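Local coordinates for cell surface protein (Putative S-layer protein) (Clostridioides difficile R20291, PDB 5NJL), which probably acts as an S-layer-associated cell wall protein with an extended three-domain fold, and mediates cell adhesion in vitro, at residues A[223-227]-A[228-232]; A[105-108]-A[109-112]. All coordinates share one frame; numbering follows the deposited sequence.

Interaction 1: A[223-227]-A[228-232]; sequences DLYDG and YRLTV
Asp226, with Tyr225 before it and Tyr228 two residues on, shapes a tight hairpin-like turn, a reversal between helix 221-224 and helix 232-238 in which Tyr225 and Leu230 form a single beta bridge. The carboxylate of Asp226 is folded back over the turn: with chi1 at 63°, its CG sits between the backbone N and the carbonyl carbon, and OD1 accepts from two successive amides. Tyr228 N reaches Asp226 OD1 at 2.8 Å, as in an Asx turn, nearly along the C-O axis, whereas Arg229 N comes to Asp226 OD1 from the syn side at 2.7 Å on an almost straight bond. Aspartate suits this place because its short side chain can satisfy both N-H groups. The bond from Asp226 N to Arg229 O (3.1 Å) flanks the bridge on the turn side and Thr231 N to Leu224 O on the other, making Tyr225-Leu230 a non-hydrogen-bonded pair. Gly227 follows with a positive phi of 102°, a backbone shape in which a CB would press on the preceding carbonyl O; the ring of Tyr228 lays one face over Gly227 O.

Tyr225 has its CG anti to the backbone N (chi1 -175°), which carries the ring along the returning chain. The ring lies obliquely against the backbone of residues 228-230, CD1 3.5 Å from Arg229 O, and CD1 also meets the CD2 methyl of Leu230 at 4.2 Å. Both side chains touch Ala290 of helix 281-291, so this pair faces it.

At the open end Thr231 points back to the first helix and is the N-cap of the second. Its OG1 accepts from Gly234 N and donates to Asp223 O at 2.7 Å, while Thr231 N binds Leu224 O at 2.9 Å from above the carbonyl plane.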
loop_
_atom_site.group_PDB
_atom_site.type_symbol
_atom_site.label_atom_id
_atom_site.label_comp_id
_atom_site.label_asym_id
_atom_site.label_seq_id
_atom_site.Cartn_x
_atom_site.Cartn_y
_atom_site.Cartn_z
ATOM N N ASP A 223 21.430 11.513 29.075
ATOM C CA ASP A 223 21.655 12.917 28.719
ATOM C C ASP A 223 20.959 13.884 29.690
ATOM O O ASP A 223 21.454 14.980 29.954
ATOM C CB ASP A 223 21.159 13.171 27.286
ATOM C CG ASP A 223 21.510 14.549 26.779
ATOM O OD1 ASP A 223 22.566 15.077 27.173
ATOM O OD2 ASP A 223 20.725 15.101 25.982
ATOM N N LEU A 224 19.801 13.469 30.213
ATOM C CA LEU A 224 18.971 14.278 31.114
ATOM C C LEU A 224 19.027 13.930 32.600
ATOM O O LEU A 224 18.677 14.765 33.450
ATOM C CB LEU A 224 17.508 14.173 30.677
ATOM C CG LEU A 224 17.230 14.439 29.201
ATOM C CD1 LEU A 224 15.726 14.394 28.959
ATOM C CD2 LEU A 224 17.831 15.772 28.758
ATOM N N TYR A 225 19.426 12.700 32.916
ATOM C CA TYR A 225 19.285 12.164 34.278
ATOM C C TYR A 225 20.328 11.058 34.490
ATOM O O TYR A 225 20.443 10.166 33.654
ATOM C CB TYR A 225 17.859 11.633 34.445
ATOM C CG TYR A 225 17.524 11.148 35.833
ATOM C CD1 TYR A 225 17.197 12.047 36.843
ATOM C CD2 TYR A 225 17.511 9.777 36.135
ATOM C CE1 TYR A 225 16.887 11.602 38.123
ATOM C CE2 TYR A 225 17.202 9.324 37.417
ATOM C CZ TYR A 225 16.888 10.240 38.402
ATOM O OH TYR A 225 16.587 9.806 39.671
ATOM N N ASP A 226 21.086 11.133 35.587
ATOM C CA ASP A 226 22.257 10.235 35.840
ATOM C C ASP A 226 21.972 8.970 36.691
ATOM O O ASP A 226 22.902 8.249 37.069
ATOM C CB ASP A 226 23.417 11.035 36.480
ATOM C CG ASP A 226 23.063 11.628 37.858
ATOM O OD1 ASP A 226 22.055 11.225 38.473
ATOM O OD2 ASP A 226 23.784 12.529 38.327
ATOM N N GLY A 227 20.700 8.716 36.984
ATOM C CA GLY A 227 20.287 7.679 37.932
ATOM C C GLY A 227 19.878 8.207 39.300
ATOM O O GLY A 227 19.243 7.480 40.064
ATOM N N TYR A 228 20.244 9.454 39.616
ATOM C CA TYR A 228 19.952 10.074 40.926
ATOM C C TYR A 228 19.419 11.502 40.817
ATOM O O TYR A 228 18.464 11.859 41.521
ATOM C CB TYR A 228 21.211 10.074 41.813
ATOM C CG TYR A 228 21.824 8.696 41.999
ATOM C CD1 TYR A 228 22.768 8.199 41.088
ATOM C CD2 TYR A 228 21.446 7.874 43.073
ATOM C CE1 TYR A 228 23.324 6.932 41.243
ATOM C CE2 TYR A 228 22.000 6.605 43.237
ATOM C CZ TYR A 228 22.937 6.137 42.321
ATOM O OH TYR A 228 23.491 4.884 42.471
ATOM N N ARG A 229 20.059 12.309 39.960
ATOM C CA ARG A 229 19.749 13.727 39.770
ATOM C C ARG A 229 19.687 14.092 38.280
ATOM O O ARG A 229 20.317 13.440 37.432
ATOM C CB ARG A 229 20.832 14.595 40.421
ATOM C CG ARG A 229 21.200 14.208 41.847
ATOM C CD ARG A 229 22.106 15.245 42.509
ATOM N NE ARG A 229 21.349 16.230 43.291
ATOM C CZ ARG A 229 20.928 16.073 44.554
ATOM N NH1 ARG A 229 21.172 14.953 45.243
ATOM N NH2 ARG A 229 20.244 17.055 45.143
ATOM N N LEU A 230 18.927 15.145 37.986
ATOM C CA LEU A 230 18.899 15.745 36.641
ATOM C C LEU A 230 20.278 16.304 36.308
ATOM O O LEU A 230 20.943 16.848 37.178
ATOM C CB LEU A 230 17.875 16.883 36.555
ATOM C CG LEU A 230 16.396 16.497 36.605
ATOM C CD1 LEU A 230 15.519 17.715 36.844
ATOM C CD2 LEU A 230 15.994 15.770 35.330
ATOM N N THR A 231 20.700 16.133 35.058
ATOM C CA THR A 231 21.892 16.780 34.541
ATOM C C THR A 231 21.594 18.270 34.358
ATOM O O THR A 231 20.474 18.721 34.567
ATOM C CB THR A 231 22.311 16.187 33.188
ATOM O OG1 THR A 231 21.195 16.230 32.286
ATOM C CG2 THR A 231 22.805 14.744 33.359
ATOM N N VAL A 232 22.610 19.033 33.975
ATOM C CA VAL A 232 22.424 20.441 33.651
ATOM C C VAL A 232 21.402 20.554 32.498
ATOM O O VAL A 232 20.450 21.358 32.569
ATOM C CB VAL A 232 23.776 21.106 33.313
ATOM C CG1 VAL A 232 23.592 22.497 32.707
ATOM C CG2 VAL A 232 24.638 21.181 34.589
#

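Interaction 2: A[105-108]-A[109-112]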
loop_
_atom_site.group_PDB
_atom_site.type_symbol
_atom_site.label_atom_id
_atom_site.label_comp_id
_atom_site.label_asym_id
_atom_site.label_seq_id
_atom_site.Cartn_x
_atom_site.Cartn_y
_atom_site.Cartn_z
ATOM N N SER A 105 -1.960 -23.774 -7.880
ATOM C CA SER A 105 -2.458 -25.053 -7.470
ATOM C C SER A 105 -3.966 -25.067 -7.322
ATOM O O SER A 105 -4.619 -26.001 -7.798
ATOM C CB SER A 105 -1.796 -25.440 -6.138
ATOM O OG SER A 105 -2.161 -26.748 -5.832
ATOM N N ALA A 106 -4.536 -24.034 -6.682
ATOM C CA ALA A 106 -5.998 -23.875 -6.577
ATOM C C ALA A 106 -6.696 -23.787 -7.924
ATOM O O ALA A 106 -7.778 -24.347 -8.113
ATOM C CB ALA A 106 -6.360 -22.633 -5.757
ATOM N N GLU A 107 -6.088 -23.073 -8.864
ATOM C CA GLU A 107 -6.673 -22.937 -10.186
ATOM C C GLU A 107 -6.728 -24.280 -10.929
ATOM O O GLU A 107 -7.737 -24.586 -11.564
ATOM C CB GLU A 107 -5.866 -21.928 -11.016
ATOM C CG GLU A 107 -6.515 -21.550 -12.333
ATOM C CD GLU A 107 -7.775 -20.722 -12.166
ATOM O OE1 GLU A 107 -7.687 -19.473 -12.104
ATOM O OE2 GLU A 107 -8.851 -21.322 -12.128
ATOM N N ALA A 108 -5.650 -25.055 -10.866
ATOM C CA ALA A 108 -5.617 -26.400 -11.447
ATOM C C ALA A 108 -6.767 -27.247 -10.906
ATOM O O ALA A 108 -7.490 -27.879 -11.675
ATOM C CB ALA A 108 -4.276 -27.069 -11.186
ATOM N N ASN A 109 -6.953 -27.208 -9.585
ATOM C CA ASN A 109 -8.064 -27.931 -8.950
ATOM C C ASN A 109 -9.406 -27.431 -9.404
ATOM O O ASN A 109 -10.296 -28.231 -9.709
ATOM C CB ASN A 109 -7.979 -27.859 -7.431
ATOM C CG ASN A 109 -6.817 -28.643 -6.873
ATOM O OD1 ASN A 109 -6.379 -29.637 -7.453
ATOM N ND2 ASN A 109 -6.323 -28.214 -5.718
ATOM N N SER A 110 -9.567 -26.113 -9.481
ATOM C CA SER A 110 -10.826 -25.534 -9.925
ATOM C C SER A 110 -11.177 -25.901 -11.370
ATOM O O SER A 110 -12.317 -26.287 -11.677
ATOM C CB SER A 110 -10.786 -24.011 -9.785
ATOM O OG SER A 110 -11.920 -23.447 -10.412
ATOM N N ILE A 111 -10.203 -25.763 -12.268
ATOM C CA ILE A 111 -10.420 -26.123 -13.673
ATOM C C ILE A 111 -10.762 -27.620 -13.825
ATOM O O ILE A 111 -11.702 -27.982 -14.558
ATOM C CB ILE A 111 -9.209 -25.754 -14.553
ATOM C CG1 ILE A 111 -9.076 -24.220 -14.631
ATOM C CG2 ILE A 111 -9.389 -26.329 -15.961
ATOM C CD1 ILE A 111 -7.755 -23.742 -15.225
ATOM N N THR A 112 -10.023 -28.463 -13.122
ATOM C CA THR A 112 -10.232 -29.919 -13.180
ATOM C C THR A 112 -11.680 -30.241 -12.738
ATOM O O THR A 112 -12.389 -31.003 -13.399
ATOM C CB THR A 112 -9.183 -30.630 -12.313
ATOM O OG1 THR A 112 -7.885 -30.344 -12.828
ATOM C CG2 THR A 112 -9.380 -32.138 -12.260
HETATM O O HOH W 1 -3.580 -28.621 -7.818
#
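Asn109 faces Ser105 one turn back along a single alpha-helix, 101-115, and its backbone N gives the regular i to i+4 bond to Ser105 O. A water joins the polar side chains above this bond: it donates to Ser105 O and accepts from Ser105 OG (3.1 Å), and in the conformer modelled here, one of two, it also donates to Asn109 OD1 (3.0 Å). An amide and a small hydroxyl suit this watered side, since together they offer the water both an acceptor and a donor.

Ser110 continues the ladder with its N bonded to Ala106 O at 2.9 Å, and its OG makes a weak hydrogen bond to Lys114 farther along.

Ile111 N points almost straight at Glu107 O (2.8 Å, N-H...O angle 173°). Here the side chains cross obliquely: the CD1 methyl of Ile111 rests on Glu107 CG at 3.8 Å. The glutamate bends at chi2 (69°), which brings OE2 near Ile111 CG1, while OE1 is hydrogen-bonded to the hydroxyl of Tyr98. Its aliphatic part thus serves the apolar packing and its carboxylate a polar partner.

Thr112 doubles the grip on Ala108 O. Its OG1, beside its own backbone N at chi1 -62°, donates to that oxygen at 2.7 Å, and Thr112 N reaches it from the opposite face of the carbonyl plane.

Ala108 and Ile111, both buried, lie on the side of the helix that meets strands 126-133 and 138-145: Ala108 is small enough to lie against Tyr132 and Leu139, and branched Ile111 packs on Val128 and Ala130 of strand 126-133 and Ile141 of strand 138-145.

In the fold
Interaction 2 comes first along the chain, within helix 101-115, and interaction 1 follows more than a hundred residues later, in the turn between helices 221-224 and 232-238. Their centres lie about 66 Å apart, on opposite sides of the chain's centre, and their nearest atoms about 55 Å apart. They share no helix or sheet. Interaction 2 belongs to a helix packed on strands 126-133 and 138-145; interaction 1 borders helix 281-291, near the C-terminus. Between these regions lies the mixed sheet containing strands 5-10 and 204-212. The two contacts thus lie in different regions, consistent with the extended three-domain fold.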